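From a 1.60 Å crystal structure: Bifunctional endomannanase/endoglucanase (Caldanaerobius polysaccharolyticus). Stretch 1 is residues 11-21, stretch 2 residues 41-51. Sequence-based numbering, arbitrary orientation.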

ATOM      1  N   MET A  11      11.305   5.788  -3.689  1.00 10.19           N
ATOM      2  CA  MET A  11      12.280   5.456  -2.644  1.00 10.67           C
ATOM      3  C   MET A  11      11.895   4.088  -2.076  1.00 10.66           C
ATOM      4  O   MET A  11      12.065   3.803  -0.888  1.00 10.13           O
ATOM      5  CB  MET A  11      12.244   6.527  -1.541  1.00 13.09           C
ATOM      6  CG  MET A  11      13.412   6.471  -0.567  1.00 13.63           C
ATOM      7  SD  MET A  11      13.283   7.630   0.823  1.00 19.41           S
ATOM      8  CE  MET A  11      13.250   9.129  -0.033  1.00 15.33           C
ATOM      9  N   TYR A  12      11.454   3.222  -2.981  1.00  9.54           N
ATOM     10  CA  TYR A  12      10.969   1.884  -2.662  1.00  9.37           C
ATOM     11  C   TYR A  12      11.979   0.828  -2.206  1.00  8.97           C
ATOM     12  O   TYR A  12      11.758   0.160  -1.195  1.00 10.76           O
ATOM     13  CB  TYR A  12      10.171   1.379  -3.867  1.00  9.08           C
ATOM     14  CG  TYR A  12       9.509   0.039  -3.697  1.00  9.59           C
ATOM     15  CD1 TYR A  12       8.726  -0.241  -2.580  1.00  8.86           C
ATOM     16  CD2 TYR A  12       9.646  -0.945  -4.672  1.00 10.38           C
ATOM     17  CE1 TYR A  12       8.099  -1.466  -2.439  1.00  9.58           C
ATOM     18  CE2 TYR A  12       9.019  -2.177  -4.543  1.00  9.35           C
ATOM     19  CZ  TYR A  12       8.247  -2.432  -3.422  1.00 11.47           C
ATOM     20  OH  TYR A  12       7.639  -3.655  -3.279  1.00 12.09           O
ATOM     21  N   VAL A  13      13.054   0.645  -2.965  1.00 11.53           N
ATOM     22  CA  VAL A  13      14.067  -0.352  -2.618  1.00 11.75           C
ATOM     23  C   VAL A  13      15.470   0.230  -2.739  1.00 12.32           C
ATOM     24  O   VAL A  13      15.850   0.758  -3.785  1.00 13.36           O
ATOM     25  CB  VAL A  13      13.957  -1.616  -3.518  1.00 12.46           C
ATOM     26  CG1 VAL A  13      15.098  -2.582  -3.221  1.00 12.75           C
ATOM     27  CG2 VAL A  13      12.627  -2.318  -3.284  1.00 13.48           C
ATOM     28  N   TRP A  14      16.227   0.140  -1.652  1.00 12.31           N
ATOM     29  CA  TRP A  14      17.586   0.653  -1.626  1.00 14.19           C
ATOM     30  C   TRP A  14      18.593  -0.372  -2.125  1.00 14.42           C
ATOM     31  O   TRP A  14      18.398  -1.579  -1.986  1.00 15.30           O
ATOM     32  CB  TRP A  14      17.965   1.094  -0.204  1.00 13.09           C
ATOM     33  CG  TRP A  14      19.421   1.474  -0.045  1.00 14.50           C
ATOM     34  CD1 TRP A  14      19.984   2.693  -0.293  1.00 14.20           C
ATOM     35  CD2 TRP A  14      20.490   0.617   0.379  1.00 14.84           C
ATOM     36  NE1 TRP A  14      21.337   2.648  -0.053  1.00 14.77           N
ATOM     37  CE2 TRP A  14      21.674   1.386   0.360  1.00 15.36           C
ATOM     38  CE3 TRP A  14      20.562  -0.728   0.770  1.00 15.32           C
ATOM     39  CZ2 TRP A  14      22.919   0.853   0.718  1.00 15.34           C
ATOM     40  CZ3 TRP A  14      21.802  -1.258   1.125  1.00 16.69           C
ATOM     41  CH2 TRP A  14      22.962  -0.465   1.094  1.00 15.12           C
ATOM     42  N   GLU A  15      19.666   0.148  -2.712  1.00 15.93           N
ATOM     43  CA  GLU A  15      20.787  -0.628  -3.222  1.00 17.82           C
ATOM     44  C   GLU A  15      21.980   0.300  -3.004  1.00 18.83           C
ATOM     45  O   GLU A  15      21.828   1.522  -3.062  1.00 18.81           O
ATOM     46  CB  GLU A  15      20.612  -0.923  -4.707  1.00 19.59           C
ATOM     47  N   GLU A  16      23.151  -0.266  -2.728  1.00 20.36           N
ATOM     48  CA  GLU A  16      24.345   0.548  -2.506  1.00 22.44           C
ATOM     49  C   GLU A  16      24.599   1.480  -3.690  1.00 22.09           C
ATOM     50  O   GLU A  16      24.668   1.035  -4.837  1.00 23.07           O
ATOM     51  CB  GLU A  16      25.565  -0.350  -2.264  1.00 23.67           C
ATOM     52  CG  GLU A  16      26.869   0.402  -1.979  1.00 27.30           C
ATOM     53  CD  GLU A  16      26.812   1.259  -0.723  1.00 28.32           C
ATOM     54  OE1 GLU A  16      27.204   2.443  -0.795  1.00 30.87           O
ATOM     55  OE2 GLU A  16      26.389   0.751   0.338  1.00 31.02           O
ATOM     56  N   GLY A  17      24.685   2.777  -3.403  1.00 22.48           N
ATOM     57  CA  GLY A  17      24.928   3.764  -4.440  1.00 23.64           C
ATOM     58  C   GLY A  17      23.684   4.313  -5.120  1.00 23.89           C
ATOM     59  O   GLY A  17      23.770   5.284  -5.872  1.00 26.13           O
ATOM     60  N   ARG A  18      22.534   3.695  -4.864  1.00 22.54           N
ATOM     61  CA  ARG A  18      21.276   4.134  -5.463  1.00 21.96           C
ATOM     62  C   ARG A  18      20.678   5.316  -4.707  1.00 21.87           C
ATOM     63  O   ARG A  18      20.477   5.258  -3.496  1.00 22.79           O
ATOM     64  CB  ARG A  18      20.267   2.981  -5.505  1.00 21.89           C
ATOM     65  CG  ARG A  18      18.921   3.355  -6.123  1.00 22.15           C
ATOM     66  CD  ARG A  18      17.945   2.187  -6.113  1.00 23.48           C
ATOM     67  NE  ARG A  18      18.350   1.121  -7.026  1.00 23.09           N
ATOM     68  CZ  ARG A  18      17.875  -0.121  -6.992  1.00 25.93           C
ATOM     69  NH1 ARG A  18      16.970  -0.470  -6.086  1.00 25.00           N
ATOM     70  NH2 ARG A  18      18.309  -1.021  -7.865  1.00 26.72           N
ATOM     71  N   GLU A  19      20.422   6.397  -5.433  1.00 21.23           N
ATOM     72  CA  GLU A  19      19.837   7.593  -4.847  1.00 21.63           C
ATOM     73  C   GLU A  19      18.325   7.551  -5.020  1.00 20.00           C
ATOM     74  O   GLU A  19      17.822   6.969  -5.984  1.00 18.69           O
ATOM     75  CB  GLU A  19      20.384   8.843  -5.544  1.00 24.87           C
ATOM     76  CG  GLU A  19      21.860   9.116  -5.293  1.00 28.99           C
ATOM     77  CD  GLU A  19      22.146   9.521  -3.858  1.00 32.01           C
ATOM     78  OE1 GLU A  19      21.497  10.471  -3.367  1.00 33.08           O
ATOM     79  OE2 GLU A  19      23.024   8.894  -3.226  1.00 33.96           O
ATOM     80  N   PRO A  20      17.575   8.084  -4.044  1.00 18.04           N
ATOM     81  CA  PRO A  20      16.120   8.056  -4.223  1.00 17.56           C
ATOM     82  C   PRO A  20      15.766   8.931  -5.423  1.00 15.97           C
ATOM     83  O   PRO A  20      16.511   9.846  -5.775  1.00 15.63           O
ATOM     84  CB  PRO A  20      15.587   8.625  -2.903  1.00 18.28           C
ATOM     85  CG  PRO A  20      16.763   9.300  -2.273  1.00 21.23           C
ATOM     86  CD  PRO A  20      17.942   8.495  -2.681  1.00 18.87           C
ATOM     87  N   GLU A  21      14.665   8.613  -6.090  1.00 15.18           N
ATOM     88  CA  GLU A  21      14.267   9.379  -7.260  1.00 15.80           C
ATOM     89  C   GLU A  21      13.544  10.667  -6.915  1.00 15.23           C
ATOM     90  O   GLU A  21      12.951  10.794  -5.844  1.00 14.05           O
ATOM     91  CB  GLU A  21      13.352   8.544  -8.152  1.00 17.34           C
ATOM     92  CG  GLU A  21      13.974   7.267  -8.675  1.00 20.90           C
ATOM     93  CD  GLU A  21      13.032   6.493  -9.570  1.00 25.54           C
ATOM     94  OE1 GLU A  21      11.799   6.641  -9.407  1.00 26.37           O
ATOM     95  OE2 GLU A  21      13.521   5.741 -10.439  1.00 29.50           O
ATOM     96  N   ILE A  41       3.548   6.459  -0.667  1.00  8.24           N
ATOM     97  CA  ILE A  41       4.979   6.357  -0.903  1.00  8.32           C
ATOM     98  C   ILE A  41       5.625   5.321   0.019  1.00  7.93           C
ATOM     99  O   ILE A  41       5.982   5.633   1.157  1.00  8.61           O
ATOM    100  CB  ILE A  41       5.673   7.730  -0.682  1.00  8.96           C
ATOM    101  CG1 ILE A  41       5.002   8.817  -1.531  1.00 10.58           C
ATOM    102  CG2 ILE A  41       7.154   7.642  -1.044  1.00 10.93           C
ATOM    103  CD1 ILE A  41       5.203   8.649  -3.020  1.00 14.03           C
ATOM    104  N   PRO A  42       5.733   4.063  -0.441  1.00  7.70           N
ATOM    105  CA  PRO A  42       6.344   2.991   0.359  1.00  7.71           C
ATOM    106  C   PRO A  42       7.865   3.126   0.268  1.00  7.97           C
ATOM    107  O   PRO A  42       8.427   3.068  -0.823  1.00  9.05           O
ATOM    108  CB  PRO A  42       5.837   1.724  -0.330  1.00  8.82           C
ATOM    109  CG  PRO A  42       5.726   2.148  -1.771  1.00 10.25           C
ATOM    110  CD  PRO A  42       5.110   3.523  -1.664  1.00  9.31           C
ATOM    111  N   VAL A  43       8.527   3.306   1.409  1.00  8.09           N
ATOM    112  CA  VAL A  43       9.977   3.497   1.407  1.00  8.51           C
ATOM    113  C   VAL A  43      10.804   2.446   2.148  1.00  9.68           C
ATOM    114  O   VAL A  43      10.296   1.722   3.003  1.00 10.69           O
ATOM    115  CB  VAL A  43      10.361   4.914   1.927  1.00  8.72           C
ATOM    116  CG1 VAL A  43       9.590   5.985   1.160  1.00  9.90           C
ATOM    117  CG2 VAL A  43      10.095   5.040   3.422  1.00  9.48           C
ATOM    118  N   ASP A  44      12.088   2.394   1.799  1.00  9.24           N
ATOM    119  CA  ASP A  44      13.068   1.471   2.374  1.00  9.31           C
ATOM    120  C   ASP A  44      13.934   2.296   3.336  1.00  9.12           C
ATOM    121  O   ASP A  44      14.640   3.209   2.906  1.00  9.08           O
ATOM    122  CB  ASP A  44      13.923   0.907   1.225  1.00  9.71           C
ATOM    123  CG  ASP A  44      14.887  -0.185   1.658  1.00  9.63           C
ATOM    124  OD1 ASP A  44      15.300  -0.231   2.834  1.00  9.96           O
ATOM    125  OD2 ASP A  44      15.253  -1.000   0.788  1.00 10.93           O
ATOM    126  N   TYR A  45      13.889   1.968   4.628  1.00  9.29           N
ATOM    127  CA  TYR A  45      14.657   2.709   5.632  1.00  9.89           C
ATOM    128  C   TYR A  45      16.169   2.695   5.407  1.00 10.29           C
ATOM    129  O   TYR A  45      16.885   3.530   5.961  1.00  9.56           O
ATOM    130  CB  TYR A  45      14.324   2.223   7.054  1.00  9.35           C
ATOM    131  CG  TYR A  45      15.065   0.980   7.500  1.00 10.97           C
ATOM    132  CD1 TYR A  45      16.220   1.079   8.274  1.00 11.48           C
ATOM    133  CD2 TYR A  45      14.613  -0.290   7.156  1.00 10.25           C
ATOM    134  CE1 TYR A  45      16.913  -0.055   8.693  1.00 12.13           C
ATOM    135  CE2 TYR A  45      15.296  -1.436   7.573  1.00 10.09           C
ATOM    136  CZ  TYR A  45      16.445  -1.308   8.340  1.00 11.75           C
ATOM    137  OH  TYR A  45      17.131  -2.425   8.757  1.00 12.34           O
ATOM    138  N   ARG A  46      16.652   1.756   4.595  1.00 10.73           N
ATOM    139  CA  ARG A  46      18.085   1.668   4.319  1.00 10.16           C
ATOM    140  C   ARG A  46      18.599   2.850   3.498  1.00 11.29           C
ATOM    141  O   ARG A  46      19.810   3.071   3.407  1.00 12.03           O
ATOM    142  CB  ARG A  46      18.429   0.342   3.642  1.00 11.80           C
ATOM    143  CG  ARG A  46      18.228  -0.863   4.543  1.00 12.38           C
ATOM    144  CD  ARG A  46      18.557  -2.139   3.801  1.00 12.00           C
ATOM    145  NE  ARG A  46      17.706  -2.288   2.625  1.00 12.46           N
ATOM    146  CZ  ARG A  46      17.901  -3.181   1.663  1.00 12.93           C
ATOM    147  NH1 ARG A  46      18.929  -4.020   1.726  1.00 16.20           N
ATOM    148  NH2 ARG A  46      17.065  -3.238   0.637  1.00 14.62           N
ATOM    149  N   PHE A  47      17.686   3.613   2.901  1.00 10.60           N
ATOM    150  CA  PHE A  47      18.090   4.791   2.139  1.00 10.76           C
ATOM    151  C   PHE A  47      18.724   5.830   3.068  1.00 11.34           C
ATOM    152  O   PHE A  47      19.514   6.660   2.623  1.00 12.14           O
ATOM    153  CB  PHE A  47      16.898   5.420   1.412  1.00 10.74           C
ATOM    154  CG  PHE A  47      16.666   4.873   0.031  1.00 10.56           C
ATOM    155  CD1 PHE A  47      17.483   5.255  -1.029  1.00 10.98           C
ATOM    156  CD2 PHE A  47      15.609   4.004  -0.221  1.00 10.72           C
ATOM    157  CE1 PHE A  47      17.249   4.781  -2.323  1.00 11.13           C
ATOM    158  CE2 PHE A  47      15.365   3.526  -1.511  1.00  9.81           C
ATOM    159  CZ  PHE A  47      16.187   3.916  -2.563  1.00 11.66           C
ATOM    160  N   TRP A  48      18.387   5.773   4.356  1.00 10.56           N
ATOM    161  CA  TRP A  48      18.929   6.724   5.327  1.00 11.21           C
ATOM    162  C   TRP A  48      19.552   6.048   6.544  1.00 12.81           C
ATOM    163  O   TRP A  48      19.982   6.722   7.482  1.00 12.46           O
ATOM    164  CB  TRP A  48      17.836   7.707   5.778  1.00 12.12           C
ATOM    165  CG  TRP A  48      16.701   7.079   6.557  1.00 10.90           C
ATOM    166  CD1 TRP A  48      16.702   6.752   7.883  1.00 11.14           C
ATOM    167  CD2 TRP A  48      15.393   6.749   6.068  1.00 10.47           C
ATOM    168  NE1 TRP A  48      15.484   6.244   8.251  1.00 11.59           N
ATOM    169  CE2 TRP A  48      14.659   6.231   7.157  1.00 10.71           C
ATOM    170  CE3 TRP A  48      14.770   6.845   4.816  1.00 10.71           C
ATOM    171  CZ2 TRP A  48      13.330   5.811   7.036  1.00 11.12           C
ATOM    172  CZ3 TRP A  48      13.449   6.428   4.695  1.00  9.56           C
ATOM    173  CH2 TRP A  48      12.744   5.917   5.802  1.00  9.64           C
ATOM    174  N   THR A  49      19.612   4.719   6.523  1.00 12.97           N
ATOM    175  CA  THR A  49      20.165   3.963   7.643  1.00 13.02           C
ATOM    176  C   THR A  49      21.221   2.979   7.167  1.00 13.95           C
ATOM    177  O   THR A  49      20.946   2.118   6.332  1.00 14.66           O
ATOM    178  CB  THR A  49      19.064   3.161   8.360  1.00 12.79           C
ATOM    179  OG1 THR A  49      17.950   4.015   8.640  1.00 12.09           O
ATOM    180  CG2 THR A  49      19.589   2.566   9.664  1.00 12.63           C
ATOM    181  N   ARG A  50      22.422   3.094   7.725  1.00 13.05           N
ATOM    182  CA  ARG A  50      23.511   2.208   7.350  1.00 14.07           C
ATOM    183  C   ARG A  50      23.743   1.117   8.388  1.00 13.25           C
ATOM    184  O   ARG A  50      23.770   1.384   9.587  1.00 12.04           O
ATOM    185  CB  ARG A  50      24.801   3.009   7.136  1.00 17.62           C
ATOM    186  CG  ARG A  50      25.960   2.174   6.606  1.00 23.81           C
ATOM    187  CD  ARG A  50      26.970   3.027   5.847  1.00 29.17           C
ATOM    188  NE  ARG A  50      26.395   3.618   4.638  1.00 34.73           N
ATOM    189  CZ  ARG A  50      26.181   2.960   3.499  1.00 35.93           C
ATOM    190  NH1 ARG A  50      26.491   1.674   3.396  1.00 37.17           N
ATOM    191  NH2 ARG A  50      25.655   3.592   2.458  1.00 37.91           N
ATOM    192  N   ASN A  51      23.851  -0.117   7.904  1.00 13.53           N
ATOM    193  CA  ASN A  51      24.112  -1.288   8.737  1.00 14.05           C
ATOM    194  C   ASN A  51      23.301  -1.393  10.037  1.00 13.43           C
ATOM    195  O   ASN A  51      23.855  -1.629  11.117  1.00 13.62           O
ATOM    196  CB  ASN A  51      25.614  -1.383   9.032  1.00 16.22           C
ATOM    197  CG  ASN A  51      26.024  -2.749   9.547  1.00 17.87           C
ATOM    198  OD1 ASN A  51      25.489  -3.774   9.121  1.00 19.29           O
ATOM    199  ND2 ASN A  51      26.981  -2.768  10.471  1.00 19.78           N
TER
HETATM  200  O   HOH W   1       8.630   4.958  -2.870  1.00  9.85           O

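The two stretches meet in a mixed contact in which a short length of backbone pairing beside the strand leads into an aromatic cluster around Phe47, with Asp44 tying the two together and a salt bridge at the outer end. Together they bury 747 Å² of surface.

At the strand, the carbonyl of Met11 accepts a hydrogen bond from the backbone of Asp44 (Asp44 N to Met11 O, 3.0 Å) and also receives a CA-H...O contact from Val43 (Val43 CA to Met11 O, 3.1 Å). A second such contact runs the other way, from Tyr12 CA to Pro42 O at 3.4 Å. The amide of Met11 does not reach the strand directly; one water bridges the gap, accepting from Met11 N (2.9 Å) and donating to Pro42 O (2.8 Å). Stretch 1 has no regular secondary structure, and the bond from Asp44 N to Met11 O is the single direct backbone-to-backbone hydrogen bond between the stretches.

Asp44 continues the attachment through its side chain, which points toward stretch 1. Its OD2 accepts a nearly linear hydrogen bond from the backbone of Trp14 (Trp14 N to Asp44 OD2, 2.9 Å, 175°). The same oxygen forms a salt bridge with Arg46 (Arg46 NH2 to Asp44 OD2, 2.9 Å), while OD1 accepts from the backbone of Arg46 (Arg46 N to Asp44 OD1, 3.0 Å). The carboxylate is thus held within its own stretch while it binds the other. Trp14 in turn packs over one face of the Arg46 guanidinium, with Trp14 CE3 3.7 Å from Arg46 CZ.

Phe47, which has more area covered by the opposing stretch than any other residue, is sandwiched between two side chains. Met11 CG lies over one face, 3.7 Å from the Phe47 ring centroid, and Trp14 CB over the opposite face, 3.8 Å from that centroid and only 14° off the ring normal. Both are CH-pi contacts. The indole of Trp14 then turns its edge to the Phe47 face, with planes at 82° and the centroids of the Trp14 five-membered ring and the Phe47 ring 5.1 Å apart. Pro20 adds an apolar contact (Pro20 CD to Phe47 CD1, 3.7 Å), and Arg18 O lies at the ring edge, 3.5 Å from Phe47 CE1. Beyond Phe47, the sulfur of Met11 approaches the edge of Trp48 (Met11 SD to Trp48 CZ3, 4.1 Å).

At the exposed end, Glu16 and Arg50 form a salt bridge (Arg50 NH1 to Glu16 OE2, 3.2 Å). Both side chains leave the backbone sideways, and their ends come together.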